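Local coordinates for protein purine nucleoside phosphorylase (Schistosoma mansoni, PDB 5KO5) that probably catalyses the reversible phosphorolysis of purine nucleosides to free base and ribose 1-phosphate, and here holds cytosine in its base pocket, at residues 115-120 against 220-225; 216-221 against 239-244; 135-140 against 226-231; 87-92 against 96-101; 131-136 against 274-279. One frame throughout, in Å; residues are numbered along the deposited sequence.

Contact 1 (115-120 against 220-225). With CYT (6-aminopyrimidin-2(1H)-one), chain B; EDO (1,2-ethanediol), chain C.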
# COMPACT_ATOMS: atom_id res chain seq x y z
N ILE A 115 -3.64 23.49 7.72
CA ILE A 115 -2.69 22.85 6.81
C ILE A 115 -2.94 23.34 5.39
O ILE A 115 -4.08 23.43 4.94
CB ILE A 115 -2.86 21.32 6.85
CG1 ILE A 115 -2.78 20.78 8.27
CG2 ILE A 115 -1.80 20.65 5.97
CD1 ILE A 115 -3.07 19.29 8.38
N THR A 116 -1.86 23.64 4.67
CA THR A 116 -1.95 23.87 3.23
C THR A 116 -1.03 22.90 2.50
O THR A 116 -0.08 22.37 3.07
CB THR A 116 -1.60 25.32 2.83
OG1 THR A 116 -0.25 25.62 3.23
CG2 THR A 116 -2.56 26.31 3.48
N ASN A 117 -1.35 22.65 1.24
CA ASN A 117 -0.53 21.79 0.41
C ASN A 117 -0.70 22.21 -1.05
O ASN A 117 -1.60 22.97 -1.39
CB ASN A 117 -0.84 20.29 0.62
CG ASN A 117 -2.25 19.91 0.19
OD1 ASN A 117 -2.64 20.07 -0.96
ND2 ASN A 117 -3.02 19.36 1.13
N LEU A 118 0.21 21.72 -1.89
CA LEU A 118 0.08 21.82 -3.34
C LEU A 118 -0.39 20.47 -3.87
O LEU A 118 0.08 19.42 -3.42
CB LEU A 118 1.42 22.19 -3.99
CG LEU A 118 1.77 23.66 -4.23
CD1 LEU A 118 0.80 24.33 -5.19
CD2 LEU A 118 1.84 24.42 -2.94
N ALA A 119 -1.35 20.49 -4.79
CA ALA A 119 -1.95 19.24 -5.23
C ALA A 119 -2.27 19.28 -6.72
O ALA A 119 -2.37 20.35 -7.32
CB ALA A 119 -3.23 18.94 -4.44
N GLY A 120 -2.45 18.10 -7.30
CA GLY A 120 -2.97 17.99 -8.65
C GLY A 120 -4.49 17.96 -8.65
O GLY A 120 -5.11 17.27 -7.84
N GLY A 220 -2.43 14.41 -3.86
CA GLY A 220 -1.16 14.94 -3.42
C GLY A 220 -0.48 13.96 -2.50
O GLY A 220 -1.00 12.87 -2.23
N MET A 221 0.68 14.38 -1.98
CA MET A 221 1.61 13.47 -1.31
C MET A 221 1.77 13.78 0.18
O MET A 221 2.77 13.38 0.79
CB MET A 221 2.98 13.49 -1.99
CG MET A 221 2.95 13.24 -3.48
SD MET A 221 4.60 13.43 -4.18
CE MET A 221 4.19 13.43 -5.92
N SER A 222 0.82 14.47 0.78
CA SER A 222 1.02 14.89 2.16
C SER A 222 -0.34 14.93 2.85
O SER A 222 -1.32 14.36 2.35
CB SER A 222 1.69 16.28 2.19
OG SER A 222 0.79 17.26 1.73
N THR A 223 -0.36 15.60 4.00
CA THR A 223 -1.56 16.11 4.65
C THR A 223 -2.35 15.03 5.40
O THR A 223 -2.60 15.18 6.60
CB THR A 223 -2.43 16.87 3.66
OG1 THR A 223 -1.67 17.99 3.18
CG2 THR A 223 -3.70 17.39 4.33
N VAL A 224 -2.73 13.96 4.72
CA VAL A 224 -3.50 12.88 5.34
C VAL A 224 -2.83 12.30 6.58
O VAL A 224 -3.52 12.08 7.59
CB VAL A 224 -3.90 11.82 4.29
CG1 VAL A 224 -4.44 10.55 4.95
CG2 VAL A 224 -4.93 12.41 3.32
N PRO A 225 -1.51 12.08 6.61
CA PRO A 225 -0.91 11.57 7.86
C PRO A 225 -1.09 12.52 9.02
O PRO A 225 -1.49 12.11 10.12
CB PRO A 225 0.57 11.36 7.49
CG PRO A 225 0.54 11.15 5.97
CD PRO A 225 -0.54 12.09 5.50
N3 CYT B . 0.66 16.36 -7.70
C4 CYT B . 0.59 17.48 -8.42
N1 CYT B . 1.54 17.61 -5.88
C2 CYT B . 1.13 16.39 -6.43
O2 CYT B . 1.24 15.35 -5.76
N4 CYT B . 0.12 17.39 -9.67
C5 CYT B . 0.99 18.74 -7.87
C6 CYT B . 1.45 18.75 -6.61
C1 EDO C . 2.20 18.77 -0.49
O1 EDO C . 2.80 17.47 -0.59
C2 EDO C . 3.14 19.77 0.15
O2 EDO C . 2.88 21.05 -0.42
O HOH W 1 -0.44 17.69 -1.39
O HOH W 2 2.08 16.86 -2.95

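Contact 2 (216-221 against 239-244). With CYT (6-aminopyrimidin-2(1H)-one), chain B.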
# COMPACT_ATOMS: atom_id res chain seq x y z
N CYS A 216 -12.33 10.99 -6.64
CA CYS A 216 -11.33 11.91 -6.09
C CYS A 216 -11.32 13.23 -6.84
O CYS A 216 -11.37 13.27 -8.07
CB CYS A 216 -9.94 11.29 -6.18
SG CYS A 216 -9.73 9.72 -5.35
N ASP A 217 -11.21 14.32 -6.09
CA ASP A 217 -11.15 15.65 -6.68
C ASP A 217 -9.73 16.18 -6.83
O ASP A 217 -9.48 16.92 -7.79
CB ASP A 217 -11.98 16.63 -5.85
CG ASP A 217 -13.44 16.22 -5.79
OD1 ASP A 217 -14.08 16.21 -6.86
OD2 ASP A 217 -13.95 15.89 -4.70
N VAL A 218 -8.83 15.86 -5.90
CA VAL A 218 -7.45 16.33 -5.92
C VAL A 218 -6.56 15.18 -5.46
O VAL A 218 -7.02 14.24 -4.81
CB VAL A 218 -7.20 17.59 -5.05
CG1 VAL A 218 -8.22 18.68 -5.35
CG2 VAL A 218 -7.24 17.25 -3.58
N VAL A 219 -5.27 15.25 -5.81
CA VAL A 219 -4.31 14.23 -5.39
C VAL A 219 -3.02 14.92 -4.94
O VAL A 219 -2.58 15.90 -5.54
CB VAL A 219 -4.05 13.19 -6.51
CG1 VAL A 219 -3.48 13.84 -7.77
CG2 VAL A 219 -3.12 12.08 -6.02
N GLY A 220 -2.43 14.41 -3.86
CA GLY A 220 -1.16 14.94 -3.42
C GLY A 220 -0.48 13.96 -2.50
O GLY A 220 -1.00 12.87 -2.23
N MET A 221 0.68 14.38 -1.98
CA MET A 221 1.61 13.47 -1.31
C MET A 221 1.77 13.78 0.18
O MET A 221 2.77 13.38 0.79
CB MET A 221 2.98 13.49 -1.99
CG MET A 221 2.95 13.24 -3.48
SD MET A 221 4.60 13.43 -4.18
CE MET A 221 4.19 13.43 -5.92
N ALA A 239 -7.83 21.88 6.13
CA ALA A 239 -6.79 21.57 5.16
C ALA A 239 -7.21 22.14 3.82
O ALA A 239 -8.34 21.90 3.37
CB ALA A 239 -6.59 20.06 5.04
N VAL A 240 -6.31 22.89 3.17
CA VAL A 240 -6.61 23.57 1.91
C VAL A 240 -5.54 23.19 0.90
O VAL A 240 -4.35 23.35 1.17
CB VAL A 240 -6.66 25.09 2.11
CG1 VAL A 240 -6.90 25.79 0.77
CG2 VAL A 240 -7.73 25.45 3.13
N SER A 241 -5.96 22.70 -0.26
CA SER A 241 -5.05 22.42 -1.36
C SER A 241 -5.04 23.58 -2.34
O SER A 241 -6.09 24.11 -2.71
CB SER A 241 -5.48 21.18 -2.14
OG SER A 241 -5.24 20.00 -1.40
N LEU A 242 -3.84 23.98 -2.76
CA LEU A 242 -3.67 24.86 -3.90
C LEU A 242 -3.43 23.99 -5.13
O LEU A 242 -2.52 23.17 -5.14
CB LEU A 242 -2.49 25.80 -3.68
CG LEU A 242 -2.06 26.67 -4.87
CD1 LEU A 242 -3.19 27.57 -5.35
CD2 LEU A 242 -0.85 27.49 -4.48
N ILE A 243 -4.27 24.16 -6.16
CA ILE A 243 -4.21 23.32 -7.35
C ILE A 243 -3.07 23.82 -8.24
O ILE A 243 -3.12 24.93 -8.76
CB ILE A 243 -5.55 23.30 -8.09
CG1 ILE A 243 -6.68 22.82 -7.16
CG2 ILE A 243 -5.43 22.48 -9.36
CD1 ILE A 243 -6.41 21.45 -6.53
N ALA A 244 -2.05 22.98 -8.42
CA ALA A 244 -0.92 23.37 -9.27
C ALA A 244 -1.23 23.21 -10.75
O ALA A 244 -0.71 23.95 -11.59
CB ALA A 244 0.32 22.55 -8.91
N3 CYT B . 0.66 16.36 -7.70
C4 CYT B . 0.59 17.48 -8.42
N1 CYT B . 1.54 17.61 -5.88
C2 CYT B . 1.13 16.39 -6.43
O2 CYT B . 1.24 15.35 -5.76
N4 CYT B . 0.12 17.39 -9.67
C5 CYT B . 0.99 18.74 -7.87
C6 CYT B . 1.45 18.75 -6.61

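Contact 3 (135-140 against 226-231)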
# COMPACT_ATOMS: atom_id res chain seq x y z
N LYS A 135 -12.64 18.14 2.26
CA LYS A 135 -13.77 17.70 3.08
C LYS A 135 -13.73 16.22 3.40
O LYS A 135 -14.59 15.74 4.15
CB LYS A 135 -15.11 18.07 2.42
CG LYS A 135 -15.36 17.40 1.08
CD LYS A 135 -16.71 17.84 0.52
CE LYS A 135 -16.90 17.37 -0.92
NZ LYS A 135 -17.09 15.90 -1.02
N GLY A 136 -12.78 15.48 2.85
CA GLY A 136 -12.65 14.06 3.08
C GLY A 136 -11.46 13.57 2.30
O GLY A 136 -10.82 14.33 1.56
N HIS A 137 -11.13 12.28 2.47
CA HIS A 137 -9.94 11.78 1.79
C HIS A 137 -10.07 10.31 1.41
O HIS A 137 -10.90 9.57 1.95
CB HIS A 137 -8.65 12.03 2.59
CG HIS A 137 -8.53 11.26 3.87
ND1 HIS A 137 -8.21 11.88 5.06
CD2 HIS A 137 -8.63 9.94 4.15
CE1 HIS A 137 -8.13 10.97 6.02
NE2 HIS A 137 -8.38 9.78 5.49
N ILE A 138 -9.20 9.91 0.48
CA ILE A 138 -8.97 8.50 0.17
C ILE A 138 -7.50 8.23 0.45
O ILE A 138 -6.61 8.76 -0.23
CB ILE A 138 -9.34 8.13 -1.27
CG1 ILE A 138 -10.84 8.39 -1.47
CG2 ILE A 138 -9.00 6.66 -1.53
CD1 ILE A 138 -11.36 8.09 -2.84
N ASN A 139 -7.24 7.43 1.48
CA ASN A 139 -5.90 7.24 2.03
C ASN A 139 -5.36 5.93 1.48
O ASN A 139 -5.47 4.89 2.12
CB ASN A 139 -6.07 7.18 3.55
CG ASN A 139 -4.78 7.01 4.32
OD1 ASN A 139 -3.68 7.04 3.77
ND2 ASN A 139 -4.93 6.81 5.63
N PHE A 140 -4.74 5.99 0.30
CA PHE A 140 -4.20 4.76 -0.27
C PHE A 140 -3.16 4.11 0.63
O PHE A 140 -3.22 2.88 0.80
CB PHE A 140 -3.72 4.99 -1.70
CG PHE A 140 -4.84 5.21 -2.68
CD1 PHE A 140 -5.58 4.13 -3.16
CD2 PHE A 140 -5.19 6.48 -3.09
CE1 PHE A 140 -6.63 4.32 -4.04
CE2 PHE A 140 -6.23 6.68 -3.97
CZ PHE A 140 -6.95 5.60 -4.46
N GLU A 226 -0.87 13.82 8.78
CA GLU A 226 -1.02 14.80 9.85
C GLU A 226 -2.47 14.91 10.28
O GLU A 226 -2.74 15.05 11.48
CB GLU A 226 -0.53 16.17 9.37
CG GLU A 226 0.96 16.24 9.14
CD GLU A 226 1.33 16.08 7.69
OE1 GLU A 226 0.73 15.23 7.02
OE2 GLU A 226 2.23 16.81 7.21
N VAL A 227 -3.40 14.89 9.33
CA VAL A 227 -4.82 14.93 9.64
C VAL A 227 -5.20 13.79 10.58
O VAL A 227 -5.95 13.97 11.54
CB VAL A 227 -5.67 14.88 8.35
CG1 VAL A 227 -7.14 14.70 8.69
CG2 VAL A 227 -5.47 16.15 7.53
N ILE A 228 -4.68 12.58 10.30
CA ILE A 228 -5.05 11.42 11.10
C ILE A 228 -4.48 11.53 12.50
O ILE A 228 -5.18 11.24 13.48
CB ILE A 228 -4.63 10.14 10.37
CG1 ILE A 228 -5.56 9.92 9.18
CG2 ILE A 228 -4.63 8.93 11.31
CD1 ILE A 228 -5.13 8.78 8.24
N ILE A 229 -3.22 11.96 12.64
CA ILE A 229 -2.65 12.10 13.97
C ILE A 229 -3.41 13.17 14.76
O ILE A 229 -3.71 12.98 15.94
CB ILE A 229 -1.14 12.39 13.90
CG1 ILE A 229 -0.40 11.22 13.23
CG2 ILE A 229 -0.59 12.63 15.32
CD1 ILE A 229 -0.64 9.84 13.88
N ALA A 230 -3.75 14.28 14.10
CA ALA A 230 -4.52 15.33 14.76
C ALA A 230 -5.89 14.82 15.19
O ALA A 230 -6.31 15.02 16.34
CB ALA A 230 -4.66 16.53 13.83
N CYS A 231 -6.60 14.15 14.27
CA CYS A 231 -7.93 13.63 14.58
C CYS A 231 -7.86 12.64 15.74
O CYS A 231 -8.71 12.65 16.64
CB CYS A 231 -8.50 12.96 13.33
SG CYS A 231 -10.15 12.26 13.53

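Contact 4 (87-92 against 96-101)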
# COMPACT_ATOMS: atom_id res chain seq x y z
N LEU A 87 7.52 17.45 7.32
CA LEU A 87 8.01 16.08 7.20
C LEU A 87 7.08 15.32 6.28
O LEU A 87 5.89 15.17 6.58
CB LEU A 87 8.06 15.41 8.57
CG LEU A 87 8.82 16.19 9.65
CD1 LEU A 87 8.67 15.48 10.98
CD2 LEU A 87 10.27 16.33 9.27
N HIS A 88 7.60 14.81 5.17
CA HIS A 88 6.81 14.08 4.18
C HIS A 88 7.17 12.60 4.20
O HIS A 88 8.35 12.23 4.29
CB HIS A 88 7.10 14.60 2.78
CG HIS A 88 6.55 15.97 2.51
ND1 HIS A 88 7.33 17.11 2.58
CD2 HIS A 88 5.32 16.37 2.11
CE1 HIS A 88 6.58 18.16 2.27
NE2 HIS A 88 5.36 17.73 1.98
N MET A 89 6.16 11.74 4.08
CA MET A 89 6.41 10.31 4.21
C MET A 89 7.20 9.75 3.03
O MET A 89 7.91 8.76 3.21
CB MET A 89 5.10 9.56 4.51
CG MET A 89 4.48 10.09 5.82
SD MET A 89 3.41 8.94 6.71
CE MET A 89 4.57 7.68 7.21
N TYR A 90 7.14 10.39 1.86
CA TYR A 90 7.97 9.90 0.75
C TYR A 90 9.45 10.05 1.03
O TYR A 90 10.25 9.47 0.29
CB TYR A 90 7.59 10.56 -0.59
CG TYR A 90 7.63 12.07 -0.57
CD1 TYR A 90 8.84 12.76 -0.50
CD2 TYR A 90 6.46 12.81 -0.64
CE1 TYR A 90 8.88 14.14 -0.47
CE2 TYR A 90 6.49 14.19 -0.61
CZ TYR A 90 7.70 14.85 -0.53
OH TYR A 90 7.71 16.22 -0.48
N GLU A 91 9.85 10.84 2.03
CA GLU A 91 11.26 10.92 2.39
C GLU A 91 11.74 9.70 3.16
O GLU A 91 12.95 9.54 3.34
CB GLU A 91 11.53 12.15 3.26
CG GLU A 91 11.45 13.44 2.53
CD GLU A 91 12.60 13.66 1.52
OE1 GLU A 91 13.71 13.10 1.68
OE2 GLU A 91 12.38 14.44 0.59
N GLY A 92 10.82 8.86 3.63
CA GLY A 92 11.17 7.70 4.41
C GLY A 92 10.97 7.85 5.90
O GLY A 92 11.30 6.92 6.64
N GLN A 96 6.31 7.01 13.53
CA GLN A 96 6.63 7.67 14.80
C GLN A 96 7.16 9.07 14.59
O GLN A 96 6.88 9.98 15.38
CB GLN A 96 7.65 6.84 15.58
CG GLN A 96 7.26 5.38 15.81
CD GLN A 96 5.88 5.22 16.40
OE1 GLN A 96 5.47 5.97 17.29
NE2 GLN A 96 5.15 4.23 15.90
N GLU A 97 7.97 9.26 13.54
CA GLU A 97 8.56 10.57 13.27
C GLU A 97 7.52 11.57 12.81
O GLU A 97 7.59 12.75 13.16
CB GLU A 97 9.69 10.42 12.24
CG GLU A 97 10.93 9.72 12.81
CD GLU A 97 11.97 9.38 11.75
OE1 GLU A 97 11.64 8.79 10.70
OE2 GLU A 97 13.15 9.71 11.97
N ILE A 98 6.53 11.12 12.03
CA ILE A 98 5.47 12.02 11.62
C ILE A 98 4.60 12.40 12.81
O ILE A 98 4.19 13.55 12.96
CB ILE A 98 4.63 11.36 10.50
CG1 ILE A 98 5.50 11.03 9.28
CG2 ILE A 98 3.40 12.24 10.18
CD1 ILE A 98 6.15 12.25 8.63
N ALA A 99 4.29 11.42 13.67
CA ALA A 99 3.31 11.65 14.72
C ALA A 99 3.84 12.51 15.85
O ALA A 99 3.08 13.28 16.45
CB ALA A 99 2.80 10.33 15.28
N LEU A 100 5.13 12.41 16.17
CA LEU A 100 5.62 13.09 17.37
C LEU A 100 5.39 14.59 17.33
O LEU A 100 4.88 15.13 18.33
CB LEU A 100 7.06 12.68 17.70
CG LEU A 100 7.54 13.34 19.00
CD1 LEU A 100 8.28 12.37 19.91
CD2 LEU A 100 8.41 14.55 18.69
N PRO A 101 5.73 15.32 16.26
CA PRO A 101 5.51 16.77 16.29
C PRO A 101 4.06 17.17 16.50
O PRO A 101 3.80 18.18 17.18
CB PRO A 101 6.05 17.24 14.93
CG PRO A 101 7.12 16.25 14.62
CD PRO A 101 6.52 14.93 15.08
O HOH W 3 13.23 6.99 9.52

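Contact 5 (131-136 against 274-279)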
# COMPACT_ATOMS: atom_id res chain seq x y z
N PHE A 131 -8.24 26.96 -5.16
CA PHE A 131 -8.10 26.40 -3.82
C PHE A 131 -9.20 25.38 -3.60
O PHE A 131 -10.35 25.59 -4.01
CB PHE A 131 -8.25 27.49 -2.75
CG PHE A 131 -7.25 28.60 -2.87
CD1 PHE A 131 -5.91 28.38 -2.58
CD2 PHE A 131 -7.65 29.87 -3.23
CE1 PHE A 131 -4.99 29.42 -2.68
CE2 PHE A 131 -6.74 30.91 -3.33
CZ PHE A 131 -5.41 30.68 -3.05
N VAL A 132 -8.86 24.28 -2.93
CA VAL A 132 -9.84 23.26 -2.56
C VAL A 132 -9.85 23.09 -1.05
O VAL A 132 -8.83 22.72 -0.45
CB VAL A 132 -9.58 21.93 -3.27
CG1 VAL A 132 -10.58 20.88 -2.81
CG2 VAL A 132 -9.66 22.12 -4.79
N LEU A 133 -10.99 23.40 -0.43
CA LEU A 133 -11.21 23.05 0.97
C LEU A 133 -11.41 21.54 1.04
O LEU A 133 -12.35 21.01 0.44
CB LEU A 133 -12.44 23.77 1.51
CG LEU A 133 -12.46 25.29 1.30
CD1 LEU A 133 -13.76 25.88 1.82
CD2 LEU A 133 -11.26 25.94 1.97
N ILE A 134 -10.54 20.84 1.75
CA ILE A 134 -10.62 19.39 1.78
C ILE A 134 -11.71 18.96 2.75
O ILE A 134 -11.73 19.38 3.91
CB ILE A 134 -9.26 18.78 2.14
CG1 ILE A 134 -8.25 19.14 1.05
CG2 ILE A 134 -9.38 17.25 2.29
CD1 ILE A 134 -6.82 18.84 1.43
N LYS A 135 -12.64 18.14 2.26
CA LYS A 135 -13.77 17.70 3.08
C LYS A 135 -13.73 16.22 3.40
O LYS A 135 -14.59 15.74 4.15
CB LYS A 135 -15.11 18.07 2.42
CG LYS A 135 -15.36 17.40 1.08
CD LYS A 135 -16.71 17.84 0.52
CE LYS A 135 -16.90 17.37 -0.92
NZ LYS A 135 -17.09 15.90 -1.02
N GLY A 136 -12.78 15.48 2.85
CA GLY A 136 -12.65 14.06 3.08
C GLY A 136 -11.46 13.57 2.30
O GLY A 136 -10.82 14.33 1.56
N GLN A 274 -1.64 33.73 2.29
CA GLN A 274 -1.21 34.25 3.58
C GLN A 274 -2.26 35.17 4.18
O GLN A 274 -2.58 35.07 5.37
CB GLN A 274 0.11 35.01 3.44
CG GLN A 274 0.56 35.56 4.79
CD GLN A 274 1.44 36.79 4.70
OE1 GLN A 274 1.57 37.41 3.64
NE2 GLN A 274 2.06 37.16 5.81
N MET A 275 -2.80 36.08 3.37
CA MET A 275 -3.84 36.98 3.85
C MET A 275 -5.05 36.19 4.31
O MET A 275 -5.63 36.47 5.37
CB MET A 275 -4.20 37.97 2.72
CG MET A 275 -5.10 39.13 3.12
SD MET A 275 -6.82 38.64 3.32
CE MET A 275 -7.10 37.79 1.80
N TRP A 276 -5.44 35.17 3.55
CA TRP A 276 -6.61 34.37 3.88
C TRP A 276 -6.42 33.67 5.22
O TRP A 276 -7.28 33.74 6.10
CB TRP A 276 -6.79 33.33 2.78
CG TRP A 276 -8.07 32.57 2.78
CD1 TRP A 276 -9.21 32.85 3.49
CD2 TRP A 276 -8.36 31.43 1.98
NE1 TRP A 276 -10.18 31.93 3.18
CE2 TRP A 276 -9.69 31.05 2.25
CE3 TRP A 276 -7.62 30.68 1.05
CZ2 TRP A 276 -10.29 29.95 1.64
CZ3 TRP A 276 -8.22 29.60 0.44
CH2 TRP A 276 -9.54 29.24 0.74
N PHE A 277 -5.28 33.00 5.39
CA PHE A 277 -5.04 32.25 6.61
C PHE A 277 -4.83 33.17 7.81
O PHE A 277 -5.24 32.82 8.93
CB PHE A 277 -3.89 31.26 6.42
CG PHE A 277 -4.35 29.91 5.96
CD1 PHE A 277 -5.15 29.78 4.84
CD2 PHE A 277 -4.02 28.78 6.68
CE1 PHE A 277 -5.61 28.52 4.43
CE2 PHE A 277 -4.46 27.52 6.27
CZ PHE A 277 -5.27 27.41 5.14
N LYS A 278 -4.23 34.34 7.62
CA LYS A 278 -4.15 35.30 8.72
C LYS A 278 -5.55 35.68 9.20
O LYS A 278 -5.82 35.70 10.40
CB LYS A 278 -3.35 36.53 8.29
CG LYS A 278 -3.16 37.59 9.37
CD LYS A 278 -2.30 38.74 8.84
CE LYS A 278 -2.16 39.86 9.84
NZ LYS A 278 -1.33 40.98 9.28
N GLU A 279 -6.47 35.93 8.26
CA GLU A 279 -7.83 36.29 8.65
C GLU A 279 -8.56 35.11 9.29
O GLU A 279 -9.32 35.29 10.25
CB GLU A 279 -8.60 36.85 7.46
CG GLU A 279 -10.03 37.29 7.79
CD GLU A 279 -10.11 38.53 8.66
OE1 GLU A 279 -9.06 39.15 8.93
OE2 GLU A 279 -11.23 38.88 9.08

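Contact 1 (115-120 against 220-225)
Asn-117, on the central strand 112-121 of the phosphorylase-superfamily sheet, faces residues 220-225, which run from the end of strand 218-220 through a turn into helix 224-232, and its side chain carries the contact. CB lies 3.6 Å from OG of Ser-222 and borders the ethanediol, probably a leftover of crystallisation, in the same cleft. At CG the chain turns across Thr-223, a course set by chi1 of 64°, which lodges CG between the backbone N and the carbonyl carbon. The amide then divides its work. ND2 donates to OG1 of Thr-223 over 2.8 Å, a bent bond (142° at the hydrogen) whose acceptor is tilted 25° out of the amide plane, while OD1 pairs with OG of Ser-241 on the next strand. OG1 of Thr-223 is also hydrogen-bonded to OG of Ser-222 and weakly to Arg-86, so three groups besides its own carbon surround this buried hydroxyl. The side chains of Ile-115 and Thr-223 pass in opposite directions, CG2 of the isoleucine 3.9 Å from OG1 of the threonine. Toward cytosine, one water donates to O of Leu-118 (2.7 Å) and bonds weakly to Ser-222. Beyond it, CA of Gly-220 comes within 3.4 Å of O2 of the cytosine.

Contact 2 (216-221 against 239-244)
Val-218 packs against Ile-243 and Ser-241 in this small, buried contact, and the apolar pair makes its closest approach. The CG1 methyl of Val-218 meets CD1 of Ile-243 at 3.5 Å, the two side chains crossing at about a right angle. Ile-243 does not aim its CB straight at the other strand; its CG1 branch bends round instead, with chi1 and chi2 both near -57°, and delivers only the terminal methyl to the valine. The two branches of Val-218 thereby divide their partners: CG1 takes the isoleucine, while CG2 turns to Ser-241.

The second kind of contact is apolar against polar. CG2 of Val-218 stands 4.0 Å from OG of Ser-241, a van der Waals approach beside a buried hydroxyl that has its hydrogen-bond partner, Asn-117, on the strand between.

Contacts with the ligand form the third group, at the far end of strand 218-220. Met-221 and Gly-220 belong to the base pocket: CG and CE of Met-221 each lie 3.5 Å from O2 of the cytosine, and CA of Gly-220 is close to the same oxygen. From the other segment, CB of Ala-244 comes within 4.0 Å of C5 of the cytosine. Glu-203 and Asn-245 supply hydrogen bonds to the same ligand.

No backbone bond joins the two segments. Strand 112-121 pairs with both, antiparallel to 218-220 and parallel to 236-246, while strand 189-196 runs parallel to 218-220 and Tyr-194 on it touches both Val-218 and Ser-241.

Contact 3 (135-140 against 226-231)
Asn-139 reaches Ile-228 because its CG stands anti to the backbone N (chi1 -179°), and Ile-228 answers with an extended CG1 branch (chi2 172°) directed from the helix toward the strand. The two side chains come from opposite directions, and CD1 of the isoleucine ends 3.3 Å from ND2 of the asparagine. This is a close meeting of a methyl with an amide nitrogen, without a hydrogen bond between the segments. The other end of the amide has its own task: OD1 accepts from N of Gly-142, capping the short helix 140-143, which fixes the rotation of the group and leaves ND2 turned to the isoleucine.

His-137, two residues earlier on the same side of the strand, adds a looser touch. Its CE1 lies 4.2 Å from CG1 of Ile-228, which approaches the imidazole obliquely. ND1 of this ring is hydrogen-bonded to OH of Tyr-168, so this nitrogen has a partner outside the two segments.

Ile-228 is therefore set against both residues, with CD1 at the amide and CG1 by the imidazole. Thr-201 of a third subunit also packs on Ile-228, and Ser-204 and Glu-207 of that subunit bond the backbone of His-137 and Asn-139, placing the contact at a trimer interface. Within the chain it joins helix 224-232 to the later part of strand 131-139, with strand 189-196 paired beside that strand and helix 95-108 packed on the helix through Ile-229.

Contact 4 (87-92 against 96-101)
Leu-87 and Ile-98 approach to 6.5 Å between their CA atoms where the chain, after a 3-10 turn at 89-91, folds back so that helix 95-108 lies against the loop that precedes it. CD1 of Ile-98 is the probe of the helix: it rests 3.6 Å from the carbonyl O of Leu-87 and 3.7 Å from CB of the same residue. One carbon further in, CG1 of Ile-98 meets CG of Met-89 at 3.7 Å. The bend of the methionine at chi3 (67°) brings CE back toward CG1 of the isoleucine, so that CG, SD and CE all lie near that one carbon.

Leu-87 spreads its contact along the helix. Its CD1 lies 3.7 Å from the carbonyl O of Glu-97 and 4.0 Å from CG of Pro-101, crossing the proline ring at about a right angle where the helix is kinked. At the more open end, a water donates to OE1 of Glu-97 (2.7 Å) and, weakly, to O of Gly-92; the same carboxylate oxygen accepts from N of Ser-94, near the start of the helix.

Pro-225 covers both Met-89 and Ile-98, and Leu-145 of a second subunit also packs on Met-89. The contact holds together by methyl, methylene and thioether packing, with no direct hydrogen bond across it; a water, only weakly bonded on the Gly-92 side, is the polar bridge found at the more exposed margin.

Contact 5 (131-136 against 274-279)
Aromatic contact comes first: Trp-276 sets one corner of its six-membered ring, CZ3, over one face of Phe-131. This atom stands 3.6 Å above the phenyl plane, displaced toward the rim on the CG side, and is 3.7 Å from CD2 of Phe-131. With centroids 5.1 Å apart and planes at 59°, the pair is oblique, neither a parallel stack nor a T-shaped one. The indole reaches across from the helix because its CG is anti to the backbone N (chi1 -169°), carrying the ring away from the helix axis and toward the strand.

Aliphatic packing completes the contact. CD2 of Leu-133 touches CH2 of Trp-276 at 3.9 Å and lies nearly as close to CZ2, so the outer rim of the indole touches the phenyl group with CZ3 and the leucine methyl with CH2.

The polar edge of the tryptophan has a partner elsewhere, NE1 donating to the carbonyl O of Ala-176 on helix 170-182, a bond that probably helps to fix the indole's orientation in an otherwise apolar setting. Phe-185 meets the indole edge-to-face. The whole is a helix-on-sheet packing, in which the long C-terminal helix 259-283 covers one face of the central sheet, as expected of the alpha/beta fold of the phosphorylase superfamily.

How the contacts relate
All five contacts lie within the phosphorylase-superfamily range of the chain, around its mixed sheet. Contacts 1 and 2, with centres about 6 Å apart, share Gly-220 and Met-221 and both touch cytosine; strand 112-121 of contact 1 runs beside both strands of contact 2, 218-220 and 236-246. Contact 3 uses the same helix as contact 1, 224-232, their centres about 10 Å apart. Contact 5 shares strand 131-139 with contact 3, and that strand pairs with 236-246. Contact 4 closes before the others open along the chain, meets helix 224-232 through Pro-225, and lies across the chain's centre from contact 5, their centres about 23 Å apart. Base pocket, subunit-facing helix and C-terminal helix are thus tied to one sheet.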